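Local coordinates for protein SUBA (Escherichia coli, PDB 2IY9) that acts as the serine protease subunit of an AB5 toxin, cleaving the host endoplasmic reticulum chaperone BiP at a single interdomain hinge site and thereby triggering stress and cell death, at residues Ala200-Val205 against Val215-Ala220; Phe242-Val247 against Ser310-Val315; Thr300-Ala305 against Glu317-Asn322. All blocks are in the same frame, centred on the assembly; numbering follows the deposited sequence.

Contact 1 (Ala200-Val205 against Val215-Ala220)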
ATOM      1  N   ALA A 200      -1.739   8.657  -5.738  1.00 22.71           N
ATOM      2  CA  ALA A 200      -1.298   9.490  -4.607  1.00 22.72           C
ATOM      3  C   ALA A 200      -1.550  10.994  -4.868  1.00 22.99           C
ATOM      4  O   ALA A 200      -1.854  11.743  -3.940  1.00 23.10           O
ATOM      5  CB  ALA A 200       0.168   9.233  -4.268  1.00 22.41           C
ATOM      6  N   ALA A 201      -1.469  11.406  -6.135  1.00 22.73           N
ATOM      7  CA  ALA A 201      -1.611  12.825  -6.524  1.00 23.14           C
ATOM      8  C   ALA A 201      -3.045  13.365  -6.396  1.00 23.33           C
ATOM      9  O   ALA A 201      -3.267  14.575  -6.513  1.00 22.99           O
ATOM     10  CB  ALA A 201      -1.104  13.032  -7.933  1.00 22.86           C
ATOM     11  N   TYR A 202      -4.009  12.469  -6.167  1.00 23.80           N
ATOM     12  CA  TYR A 202      -5.374  12.873  -5.879  1.00 23.95           C
ATOM     13  C   TYR A 202      -5.327  13.903  -4.757  1.00 24.30           C
ATOM     14  O   TYR A 202      -4.735  13.662  -3.692  1.00 23.45           O
ATOM     15  CB  TYR A 202      -6.234  11.662  -5.494  1.00 23.73           C
ATOM     16  CG  TYR A 202      -7.700  11.969  -5.231  1.00 24.49           C
ATOM     17  CD1 TYR A 202      -8.470  12.680  -6.161  1.00 24.77           C
ATOM     18  CD2 TYR A 202      -8.323  11.522  -4.065  1.00 23.26           C
ATOM     19  CE1 TYR A 202      -9.823  12.955  -5.919  1.00 25.35           C
ATOM     20  CE2 TYR A 202      -9.669  11.789  -3.813  1.00 23.65           C
ATOM     21  CZ  TYR A 202     -10.408  12.510  -4.748  1.00 24.30           C
ATOM     22  OH  TYR A 202     -11.733  12.774  -4.506  1.00 24.30           O
ATOM     23  N   HIS A 203      -5.916  15.068  -5.022  1.00 24.84           N
ATOM     24  CA  HIS A 203      -5.770  16.223  -4.125  1.00 25.90           C
ATOM     25  C   HIS A 203      -7.093  16.966  -3.960  1.00 26.10           C
ATOM     26  O   HIS A 203      -7.214  18.128  -4.368  1.00 26.73           O
ATOM     27  CB  HIS A 203      -4.688  17.157  -4.669  1.00 25.78           C
ATOM     28  CG  HIS A 203      -4.103  18.080  -3.644  1.00 26.62           C
ATOM     29  ND1 HIS A 203      -3.356  17.633  -2.576  1.00 25.59           N
ATOM     30  CD2 HIS A 203      -4.118  19.431  -3.551  1.00 26.58           C
ATOM     31  CE1 HIS A 203      -2.957  18.665  -1.855  1.00 26.52           C
ATOM     32  NE2 HIS A 203      -3.404  19.769  -2.425  1.00 26.83           N
ATOM     33  N   PRO A 204      -8.081  16.312  -3.328  1.00 26.87           N
ATOM     34  CA  PRO A 204      -9.423  16.896  -3.263  1.00 26.67           C
ATOM     35  C   PRO A 204      -9.418  18.221  -2.509  1.00 27.21           C
ATOM     36  O   PRO A 204      -8.669  18.388  -1.532  1.00 26.58           O
ATOM     37  CB  PRO A 204     -10.235  15.845  -2.496  1.00 26.67           C
ATOM     38  CG  PRO A 204      -9.237  14.993  -1.799  1.00 26.16           C
ATOM     39  CD  PRO A 204      -8.002  15.015  -2.628  1.00 26.42           C
ATOM     40  N   VAL A 205     -10.241  19.163  -2.953  1.00 27.03           N
ATOM     41  CA  VAL A 205     -10.287  20.458  -2.271  1.00 27.48           C
ATOM     42  C   VAL A 205     -11.605  20.759  -1.560  1.00 26.58           C
ATOM     43  O   VAL A 205     -11.636  21.595  -0.662  1.00 26.70           O
ATOM     44  CB  VAL A 205      -9.902  21.627  -3.203  1.00 28.18           C
ATOM     45  CG1 VAL A 205      -8.383  21.616  -3.451  1.00 29.57           C
ATOM     46  CG2 VAL A 205     -10.679  21.555  -4.510  1.00 28.63           C
ATOM     47  N   VAL A 215      -8.040   7.400  -0.496  1.00 21.87           N
ATOM     48  CA  VAL A 215      -6.601   7.199  -0.724  1.00 21.50           C
ATOM     49  C   VAL A 215      -5.801   7.471   0.566  1.00 21.56           C
ATOM     50  O   VAL A 215      -6.030   8.467   1.240  1.00 20.46           O
ATOM     51  CB  VAL A 215      -6.078   8.104  -1.873  1.00 22.20           C
ATOM     52  CG1 VAL A 215      -4.572   7.857  -2.156  1.00 21.32           C
ATOM     53  CG2 VAL A 215      -6.896   7.887  -3.162  1.00 23.34           C
ATOM     54  N   ILE A 216      -4.860   6.577   0.877  1.00 21.26           N
ATOM     55  CA  ILE A 216      -3.889   6.765   1.947  1.00 21.51           C
ATOM     56  C   ILE A 216      -2.507   6.816   1.296  1.00 21.31           C
ATOM     57  O   ILE A 216      -2.051   5.831   0.708  1.00 21.34           O
ATOM     58  CB  ILE A 216      -3.966   5.636   3.009  1.00 21.62           C
ATOM     59  CG1 ILE A 216      -5.338   5.654   3.697  1.00 22.62           C
ATOM     60  CG2 ILE A 216      -2.861   5.804   4.060  1.00 21.00           C
ATOM     61  CD1 ILE A 216      -5.602   4.422   4.561  1.00 22.32           C
ATOM     62  N   ARG A 217      -1.883   7.988   1.364  1.00 21.26           N
ATOM     63  CA  ARG A 217      -0.644   8.290   0.634  1.00 21.19           C
ATOM     64  C   ARG A 217       0.532   8.049   1.562  1.00 20.97           C
ATOM     65  O   ARG A 217       0.609   8.642   2.629  1.00 21.34           O
ATOM     66  CB  ARG A 217      -0.633   9.758   0.171  1.00 20.80           C
ATOM     67  CG  ARG A 217      -1.786  10.122  -0.763  1.00 21.19           C
ATOM     68  CD  ARG A 217      -2.178  11.611  -0.666  1.00 22.32           C
ATOM     69  NE  ARG A 217      -3.402  11.838  -1.437  1.00 23.12           N
ATOM     70  CZ  ARG A 217      -4.626  11.685  -0.948  1.00 24.03           C
ATOM     71  NH1 ARG A 217      -4.794  11.351   0.333  1.00 22.94           N
ATOM     72  NH2 ARG A 217      -5.684  11.887  -1.725  1.00 22.97           N
ATOM     73  N   VAL A 218       1.446   7.180   1.141  1.00 21.09           N
ATOM     74  CA  VAL A 218       2.479   6.659   2.025  1.00 20.68           C
ATOM     75  C   VAL A 218       3.893   7.106   1.600  1.00 20.61           C
ATOM     76  O   VAL A 218       4.288   6.920   0.447  1.00 20.57           O
ATOM     77  CB  VAL A 218       2.398   5.103   2.112  1.00 21.10           C
ATOM     78  CG1 VAL A 218       3.519   4.537   3.009  1.00 20.68           C
ATOM     79  CG2 VAL A 218       1.013   4.642   2.633  1.00 20.22           C
ATOM     80  N   ALA A 219       4.629   7.698   2.541  1.00 20.65           N
ATOM     81  CA  ALA A 219       6.064   8.004   2.377  1.00 21.03           C
ATOM     82  C   ALA A 219       6.950   6.984   3.110  1.00 21.78           C
ATOM     83  O   ALA A 219       6.476   6.265   3.995  1.00 21.95           O
ATOM     84  CB  ALA A 219       6.364   9.407   2.883  1.00 20.64           C
ATOM     85  N   ALA A 220       8.247   6.971   2.778  1.00 21.95           N
ATOM     86  CA  ALA A 220       9.178   5.932   3.261  1.00 22.49           C
ATOM     87  C   ALA A 220      10.181   6.467   4.282  1.00 23.12           C
ATOM     88  O   ALA A 220      10.810   7.514   4.065  1.00 23.19           O
ATOM     89  CB  ALA A 220       9.916   5.313   2.096  1.00 22.24           C
TER
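Arg-217 leaves strand 215-221 with CG anti to its own carbonyl carbon (chi1 -60°) and runs extended from CG to NE, which carries the guanidinium across to the loop 200-205. Tyr-202 has CG anti to the backbone N (chi1 -177°), so its ring drops beside the arginine while its carbonyl stays turned to it. Arg-217 NE donates to Ala-200 O at 2.9 Å, lying in the carbonyl plane on a lone pair, although the N-H is well bent from the line to the oxygen. Arg-217 NH2 donates to Tyr-202 O at 2.8 Å from above that carbonyl's plane, and a weak bond from NE reaches the same oxygen, which therefore receives two N-H groups. Both oxygens lie at the edge of the guanidinium, whose plane is turned by only 20° from the tyrosine ring. Arg-217 NH2 approaches that ring obliquely, 3.5 Å from Tyr-202 CD2. Pro-204 CD sits over the centre of one face of the ring, and Val-215 CG2 touches Tyr-202 CD2 at 4.0 Å. Nearer the strand, Ala-200 CB packs on the aliphatic part of the arginine, 4.1 Å from Arg-217 CG. Salt bridges from NH1 to Asp-248 and from NH2 to Asp-213 complete the grip on this buried cation and probably offset its charge, while helix 160-172 packs against the ring of Tyr-202. A buried arginine here gathers loop carbonyls and acidic groups on strand 215-221, which lies between strands 176-180 and 249-252 of the parallel sheet of the subtilisin-like alpha/beta fold.

Contact 2 (Phe242-Val247 against Ser310-Val315)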
ATOM      1  N   PHE A 242       7.982  13.683  -0.657  1.00 24.26           N
ATOM      2  CA  PHE A 242       7.451  14.225   0.589  1.00 24.26           C
ATOM      3  C   PHE A 242       6.637  15.497   0.362  1.00 24.68           C
ATOM      4  O   PHE A 242       6.631  16.072  -0.732  1.00 23.67           O
ATOM      5  CB  PHE A 242       8.586  14.505   1.592  1.00 24.32           C
ATOM      6  CG  PHE A 242       9.505  15.640   1.186  1.00 25.21           C
ATOM      7  CD1 PHE A 242       9.245  16.953   1.595  1.00 26.03           C
ATOM      8  CD2 PHE A 242      10.629  15.394   0.414  1.00 26.17           C
ATOM      9  CE1 PHE A 242      10.092  18.013   1.217  1.00 27.03           C
ATOM     10  CE2 PHE A 242      11.499  16.442   0.047  1.00 25.65           C
ATOM     11  CZ  PHE A 242      11.226  17.750   0.441  1.00 24.76           C
ATOM     12  N   GLY A 243       5.955  15.930   1.416  1.00 24.81           N
ATOM     13  CA  GLY A 243       5.263  17.207   1.379  1.00 25.54           C
ATOM     14  C   GLY A 243       3.980  17.179   2.161  1.00 26.01           C
ATOM     15  O   GLY A 243       3.084  16.379   1.875  1.00 25.47           O
ATOM     16  N   ASN A 244       3.901  18.056   3.160  1.00 26.45           N
ATOM     17  CA  ASN A 244       2.684  18.237   3.923  1.00 26.95           C
ATOM     18  C   ASN A 244       1.497  18.458   2.983  1.00 26.96           C
ATOM     19  O   ASN A 244       1.612  19.178   1.986  1.00 26.84           O
ATOM     20  CB  ASN A 244       2.842  19.404   4.895  1.00 27.37           C
ATOM     21  CG  ASN A 244       1.700  19.497   5.873  1.00 29.19           C
ATOM     22  OD1 ASN A 244       0.613  19.954   5.531  1.00 31.55           O
ATOM     23  ND2 ASN A 244       1.935  19.057   7.096  1.00 31.62           N
ATOM     24  N   ASN A 245       0.380  17.803   3.297  1.00 26.74           N
ATOM     25  CA  ASN A 245      -0.853  17.828   2.480  1.00 26.56           C
ATOM     26  C   ASN A 245      -0.824  16.957   1.204  1.00 25.61           C
ATOM     27  O   ASN A 245      -1.820  16.884   0.473  1.00 24.87           O
ATOM     28  CB  ASN A 245      -1.288  19.266   2.151  1.00 27.58           C
ATOM     29  CG  ASN A 245      -2.798  19.419   2.101  1.00 30.16           C
ATOM     30  OD1 ASN A 245      -3.333  20.158   1.266  1.00 33.89           O
ATOM     31  ND2 ASN A 245      -3.496  18.724   2.996  1.00 32.98           N
ATOM     32  N   TRP A 246       0.314  16.303   0.950  1.00 24.56           N
ATOM     33  CA  TRP A 246       0.441  15.355  -0.162  1.00 24.40           C
ATOM     34  C   TRP A 246       0.862  13.946   0.294  1.00 23.99           C
ATOM     35  O   TRP A 246       1.018  13.049  -0.534  1.00 23.60           O
ATOM     36  CB  TRP A 246       1.425  15.880  -1.212  1.00 24.36           C
ATOM     37  CG  TRP A 246       0.974  17.145  -1.858  1.00 24.36           C
ATOM     38  CD1 TRP A 246       1.147  18.421  -1.388  1.00 24.87           C
ATOM     39  CD2 TRP A 246       0.270  17.262  -3.098  1.00 24.30           C
ATOM     40  NE1 TRP A 246       0.595  19.329  -2.269  1.00 24.47           N
ATOM     41  CE2 TRP A 246       0.050  18.644  -3.326  1.00 24.34           C
ATOM     42  CE3 TRP A 246      -0.205  16.334  -4.037  1.00 23.78           C
ATOM     43  CZ2 TRP A 246      -0.630  19.117  -4.454  1.00 24.40           C
ATOM     44  CZ3 TRP A 246      -0.870  16.808  -5.171  1.00 24.78           C
ATOM     45  CH2 TRP A 246      -1.070  18.191  -5.368  1.00 24.43           C
ATOM     46  N   VAL A 247       1.034  13.775   1.607  1.00 23.43           N
ATOM     47  CA  VAL A 247       1.435  12.503   2.213  1.00 23.39           C
ATOM     48  C   VAL A 247       0.619  12.335   3.498  1.00 23.23           C
ATOM     49  O   VAL A 247       0.606  13.236   4.344  1.00 23.05           O
ATOM     50  CB  VAL A 247       2.959  12.489   2.555  1.00 23.35           C
ATOM     51  CG1 VAL A 247       3.359  11.182   3.243  1.00 23.18           C
ATOM     52  CG2 VAL A 247       3.831  12.751   1.289  1.00 22.76           C
ATOM     53  N   SER A 310       8.882  17.030  14.183  1.00 28.73           N
ATOM     54  CA  SER A 310       9.983  17.152  13.233  1.00 29.01           C
ATOM     55  C   SER A 310       9.608  16.753  11.800  1.00 28.63           C
ATOM     56  O   SER A 310      10.304  17.121  10.857  1.00 28.74           O
ATOM     57  CB  SER A 310      11.221  16.370  13.716  1.00 28.91           C
ATOM     58  OG  SER A 310      10.954  14.978  13.809  1.00 29.66           O
ATOM     59  N   LEU A 311       8.509  16.008  11.645  1.00 28.29           N
ATOM     60  CA  LEU A 311       8.093  15.483  10.335  1.00 28.34           C
ATOM     61  C   LEU A 311       6.908  16.216   9.703  1.00 28.34           C
ATOM     62  O   LEU A 311       6.453  15.844   8.623  1.00 28.33           O
ATOM     63  CB  LEU A 311       7.778  13.980  10.440  1.00 28.28           C
ATOM     64  CG  LEU A 311       8.963  13.062  10.774  1.00 28.91           C
ATOM     65  CD1 LEU A 311       8.512  11.615  10.936  1.00 28.35           C
ATOM     66  CD2 LEU A 311      10.060  13.158   9.726  1.00 29.44           C
ATOM     67  N   VAL A 312       6.422  17.270  10.355  1.00 28.08           N
ATOM     68  CA  VAL A 312       5.230  17.969   9.862  1.00 28.16           C
ATOM     69  C   VAL A 312       5.404  18.561   8.443  1.00 27.89           C
ATOM     70  O   VAL A 312       4.469  18.521   7.649  1.00 27.92           O
ATOM     71  CB  VAL A 312       4.701  19.000  10.893  1.00 28.00           C
ATOM     72  CG1 VAL A 312       3.514  19.792  10.329  1.00 29.29           C
ATOM     73  CG2 VAL A 312       4.284  18.270  12.183  1.00 28.76           C
ATOM     74  N   ASP A 313       6.592  19.067   8.104  1.00 27.58           N
ATOM     75  CA  ASP A 313       6.808  19.576   6.733  1.00 27.60           C
ATOM     76  C   ASP A 313       6.745  18.484   5.662  1.00 27.28           C
ATOM     77  O   ASP A 313       6.436  18.774   4.512  1.00 26.81           O
ATOM     78  CB  ASP A 313       8.132  20.338   6.576  1.00 27.64           C
ATOM     79  CG  ASP A 313       8.275  20.970   5.190  1.00 29.18           C
ATOM     80  OD1 ASP A 313       7.464  21.862   4.857  1.00 30.14           O
ATOM     81  OD2 ASP A 313       9.168  20.555   4.418  1.00 31.49           O
ATOM     82  N   LYS A 314       7.041  17.243   6.059  1.00 26.97           N
ATOM     83  CA  LYS A 314       7.206  16.118   5.144  1.00 27.32           C
ATOM     84  C   LYS A 314       5.931  15.268   5.039  1.00 26.35           C
ATOM     85  O   LYS A 314       5.662  14.672   3.994  1.00 25.69           O
ATOM     86  CB  LYS A 314       8.385  15.236   5.599  1.00 27.32           C
ATOM     87  CG  LYS A 314       9.759  15.963   5.669  1.00 28.77           C
ATOM     88  CD  LYS A 314      10.959  14.996   5.661  1.00 29.67           C
ATOM     89  CE  LYS A 314      11.382  14.580   7.087  1.00 32.62           C
ATOM     90  NZ  LYS A 314      12.605  13.674   7.218  1.00 28.22           N
ATOM     91  N   VAL A 315       5.146  15.237   6.120  1.00 26.04           N
ATOM     92  CA  VAL A 315       3.986  14.353   6.245  1.00 26.11           C
ATOM     93  C   VAL A 315       2.894  15.098   7.006  1.00 26.25           C
ATOM     94  O   VAL A 315       3.170  15.744   8.026  1.00 25.76           O
ATOM     95  CB  VAL A 315       4.342  13.070   7.064  1.00 26.09           C
ATOM     96  CG1 VAL A 315       3.110  12.164   7.247  1.00 26.55           C
ATOM     97  CG2 VAL A 315       5.488  12.295   6.428  1.00 26.38           C
TER
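Backbone meets backbone where Gly-243 and Asn-244 run past the turn 312-315: Gly-243 N donates to Lys-314 O at 2.9 Å in a nearly straight bond, and Asn-244 N to Asp-313 O at 3.0 Å, both from above the carbonyl planes. Gly-243 adopts a positive phi of 145°, and at its backbone angles a CB would collide with the preceding carbonyl oxygen. Asn-244 sets CG anti to its backbone N (chi1 -170°), and this sends ND2 to Val-312 O, 2.6 Å away. The bond lies close to both the amide plane and the carbonyl plane. Phe-242 holds its ring in the crowded position between backbone N and carbonyl carbon (chi1 68°), with CB 4.1 Å from Lys-314 CB and the ring passing obliquely by Lys-314 CA. Val-247 CG1 also meets Val-315 CG2 at 4.0 Å. Asp-313 bends its carboxylate back toward the phenyl ring, but its charge is paired with Arg-189. Three successive main-chain carbonyls, of Val-312, Asp-313 and Lys-314, thus supply all the acceptors, and two backbone N-H groups and the Asn-244 amide the donors, with apolar contacts on the flanks.

Contact 3 (Thr300-Ala305 against Glu317-Asn322)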
ATOM      1  N   THR A 300      -8.885   5.307  12.007  1.00 23.94           N
ATOM      2  CA  THR A 300      -8.171   4.590  13.060  1.00 23.69           C
ATOM      3  C   THR A 300      -6.675   4.499  12.742  1.00 23.28           C
ATOM      4  O   THR A 300      -5.848   4.719  13.619  1.00 23.29           O
ATOM      5  CB  THR A 300      -8.783   3.210  13.354  1.00 23.91           C
ATOM      6  OG1 THR A 300     -10.145   3.380  13.769  1.00 24.60           O
ATOM      7  CG2 THR A 300      -8.007   2.497  14.471  1.00 24.62           C
ATOM      8  N   LEU A 301      -6.326   4.213  11.491  1.00 22.88           N
ATOM      9  CA  LEU A 301      -4.912   4.186  11.092  1.00 22.89           C
ATOM     10  C   LEU A 301      -4.209   5.515  11.372  1.00 23.28           C
ATOM     11  O   LEU A 301      -3.141   5.545  11.990  1.00 23.27           O
ATOM     12  CB  LEU A 301      -4.757   3.839   9.611  1.00 22.88           C
ATOM     13  CG  LEU A 301      -3.294   3.649   9.163  1.00 23.11           C
ATOM     14  CD1 LEU A 301      -2.740   2.304   9.660  1.00 23.73           C
ATOM     15  CD2 LEU A 301      -3.190   3.744   7.651  1.00 21.63           C
ATOM     16  N   LEU A 302      -4.826   6.605  10.924  1.00 23.29           N
ATOM     17  CA  LEU A 302      -4.237   7.930  11.054  1.00 24.35           C
ATOM     18  C   LEU A 302      -4.213   8.438  12.480  1.00 24.85           C
ATOM     19  O   LEU A 302      -3.197   8.989  12.908  1.00 24.94           O
ATOM     20  CB  LEU A 302      -4.942   8.936  10.144  1.00 23.98           C
ATOM     21  CG  LEU A 302      -4.929   8.548   8.659  1.00 23.87           C
ATOM     22  CD1 LEU A 302      -5.520   9.694   7.852  1.00 24.12           C
ATOM     23  CD2 LEU A 302      -3.520   8.180   8.162  1.00 25.30           C
ATOM     24  N   GLU A 303      -5.324   8.268  13.204  1.00 25.27           N
ATOM     25  CA  GLU A 303      -5.385   8.691  14.606  1.00 27.26           C
ATOM     26  C   GLU A 303      -4.382   7.954  15.475  1.00 26.77           C
ATOM     27  O   GLU A 303      -3.785   8.544  16.375  1.00 26.67           O
ATOM     28  CB  GLU A 303      -6.794   8.514  15.189  1.00 27.16           C
ATOM     29  CG  GLU A 303      -7.679   9.738  15.003  1.00 29.64           C
ATOM     30  CD  GLU A 303      -9.110   9.516  15.463  1.00 29.90           C
ATOM     31  OE1 GLU A 303      -9.987  10.297  15.039  1.00 35.76           O
ATOM     32  OE2 GLU A 303      -9.361   8.560  16.230  1.00 35.01           O
ATOM     33  N   SER A 304      -4.213   6.662  15.205  1.00 26.65           N
ATOM     34  CA  SER A 304      -3.318   5.823  15.989  1.00 27.08           C
ATOM     35  C   SER A 304      -1.837   6.037  15.654  1.00 26.70           C
ATOM     36  O   SER A 304      -0.961   5.612  16.413  1.00 26.36           O
ATOM     37  CB  SER A 304      -3.689   4.352  15.797  1.00 27.10           C
ATOM     38  OG  SER A 304      -3.230   3.917  14.531  1.00 30.17           O
ATOM     39  N   ALA A 305      -1.552   6.656  14.505  1.00 26.34           N
ATOM     40  CA  ALA A 305      -0.165   6.943  14.122  1.00 26.50           C
ATOM     41  C   ALA A 305       0.565   7.797  15.169  1.00 26.59           C
ATOM     42  O   ALA A 305      -0.029   8.697  15.760  1.00 26.71           O
ATOM     43  CB  ALA A 305      -0.120   7.639  12.769  1.00 26.35           C
ATOM     44  N   GLU A 317       0.594  16.121   9.574  1.00 26.43           N
ATOM     45  CA  GLU A 317       0.645  15.946  11.023  1.00 26.66           C
ATOM     46  C   GLU A 317       1.809  15.095  11.534  1.00 25.76           C
ATOM     47  O   GLU A 317       1.778  14.630  12.666  1.00 25.34           O
ATOM     48  CB  GLU A 317      -0.687  15.416  11.565  1.00 27.38           C
ATOM     49  CG  GLU A 317      -1.879  16.153  11.027  1.00 30.44           C
ATOM     50  CD  GLU A 317      -2.767  16.642  12.108  1.00 35.76           C
ATOM     51  OE1 GLU A 317      -2.466  17.737  12.636  1.00 38.13           O
ATOM     52  OE2 GLU A 317      -3.761  15.944  12.419  1.00 37.10           O
ATOM     53  N   GLY A 318       2.830  14.903  10.708  1.00 25.49           N
ATOM     54  CA  GLY A 318       4.022  14.155  11.125  1.00 25.21           C
ATOM     55  C   GLY A 318       3.753  12.696  11.457  1.00 24.97           C
ATOM     56  O   GLY A 318       4.466  12.100  12.268  1.00 25.45           O
ATOM     57  N   ARG A 319       2.742  12.113  10.810  1.00 24.34           N
ATOM     58  CA  ARG A 319       2.280  10.762  11.125  1.00 23.90           C
ATOM     59  C   ARG A 319       3.233   9.634  10.746  1.00 23.94           C
ATOM     60  O   ARG A 319       3.686   9.527   9.587  1.00 23.69           O
ATOM     61  CB  ARG A 319       0.920  10.477  10.482  1.00 24.12           C
ATOM     62  CG  ARG A 319      -0.203  11.348  10.962  1.00 24.36           C
ATOM     63  CD  ARG A 319      -1.522  10.789  10.508  1.00 24.69           C
ATOM     64  NE  ARG A 319      -2.584  11.779  10.579  1.00 24.56           N
ATOM     65  CZ  ARG A 319      -3.028  12.484   9.545  1.00 27.41           C
ATOM     66  NH1 ARG A 319      -2.496  12.322   8.336  1.00 26.34           N
ATOM     67  NH2 ARG A 319      -4.009  13.361   9.722  1.00 27.70           N
ATOM     68  N   VAL A 320       3.494   8.772  11.728  1.00 23.56           N
ATOM     69  CA  VAL A 320       4.312   7.581  11.532  1.00 23.16           C
ATOM     70  C   VAL A 320       3.519   6.346  11.951  1.00 23.10           C
ATOM     71  O   VAL A 320       2.915   6.307  13.040  1.00 23.54           O
ATOM     72  CB  VAL A 320       5.658   7.680  12.298  1.00 23.20           C
ATOM     73  CG1 VAL A 320       6.408   6.339  12.285  1.00 24.49           C
ATOM     74  CG2 VAL A 320       6.531   8.781  11.697  1.00 24.13           C
ATOM     75  N   LEU A 321       3.520   5.347  11.074  1.00 22.47           N
ATOM     76  CA  LEU A 321       2.805   4.097  11.276  1.00 22.98           C
ATOM     77  C   LEU A 321       3.102   3.461  12.631  1.00 23.34           C
ATOM     78  O   LEU A 321       4.262   3.196  12.965  1.00 23.03           O
ATOM     79  CB  LEU A 321       3.158   3.114  10.153  1.00 22.77           C
ATOM     80  CG  LEU A 321       2.511   1.730  10.242  1.00 21.91           C
ATOM     81  CD1 LEU A 321       0.995   1.840  10.102  1.00 22.07           C
ATOM     82  CD2 LEU A 321       3.109   0.751   9.220  1.00 22.15           C
ATOM     83  N   ASN A 322       2.041   3.239  13.405  1.00 24.29           N
ATOM     84  CA  ASN A 322       2.118   2.482  14.651  1.00 25.10           C
ATOM     85  C   ASN A 322       1.091   1.364  14.562  1.00 25.15           C
ATOM     86  O   ASN A 322      -0.108   1.607  14.736  1.00 25.52           O
ATOM     87  CB  ASN A 322       1.822   3.374  15.865  1.00 25.15           C
ATOM     88  CG  ASN A 322       1.956   2.631  17.192  1.00 26.99           C
ATOM     89  OD1 ASN A 322       1.900   1.395  17.245  1.00 26.59           O
ATOM     90  ND2 ASN A 322       2.140   3.392  18.273  1.00 26.74           N
TER
HETATM   91  O   HOH W   1      -0.858   3.828  12.753  1.00 26.16           O
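The guanidinium of Arg-319 is sandwiched between two aliphatic groups: Leu-302 CB lies over one face, 3.7 Å from Arg-319 NE, and Glu-317 CB covers the opposite face, both offset toward the rim. NH1 donates to the carbonyl of Asp-248, whereas Arg-319 NH2 makes a long salt bridge to Glu-317 OE2 at 3.7 Å. The arginine gets there with CG anti to its carbonyl carbon (chi1 -63°) and a chain extended from CG to NE, so that its methylenes pass across the end of helix 294-304 and Arg-319 CD comes 3.4 Å from Leu-302 O. Ala-305, just past the helix, fits its methyl against the strand, with CB 3.3 Å from Val-320 O and also on Arg-319 CB. Deeper in, Leu-301 and Leu-321 both hold CG anti to the backbone N, and their CD1 methyls meet at 3.8 Å as the side chains cross obliquely, in a core shared with Ile-249 and helix 271-288. Water 1 bridges the backbones, giving a proton to Leu-301 O at 3.0 Å and accepting one from Asn-322 N at 3.0 Å. Alongside it, Asn-322 CB rests 3.6 Å from Ser-304 O. Through OD1, bound to Lys-325 N, Asn-322 caps helix 323-331 from the N-cap position, while ND2 ties it to Asp-306 OD1. The end of helix 294-304 thus packs on strand 319-320, the second strand of the small antiparallel pair with 306-307, which leads into the Asn N-cap at the start of the A2 domain.

From the N terminus, contact 1 comes first: it closes the short connection through helix 207-211 and fastens the loop after strand 176-180 to strand 215-221. Contact 2 opens later, in the loop leading to the edge strand 249-252, and reaches forward over 62 residues to the turn before strand 319-320. Contact 3 begins within that span, at the end of helix 294-304, and ends beyond it, so contacts 2 and 3 cross, whereas contact 1 precedes both. Physical joins link all three: His-203 meets Trp-246, Ile-216 meets Leu-301, and Leu-311 meets Val-320. Together they tie the central parallel sheet to the C-terminal hairpin and helices.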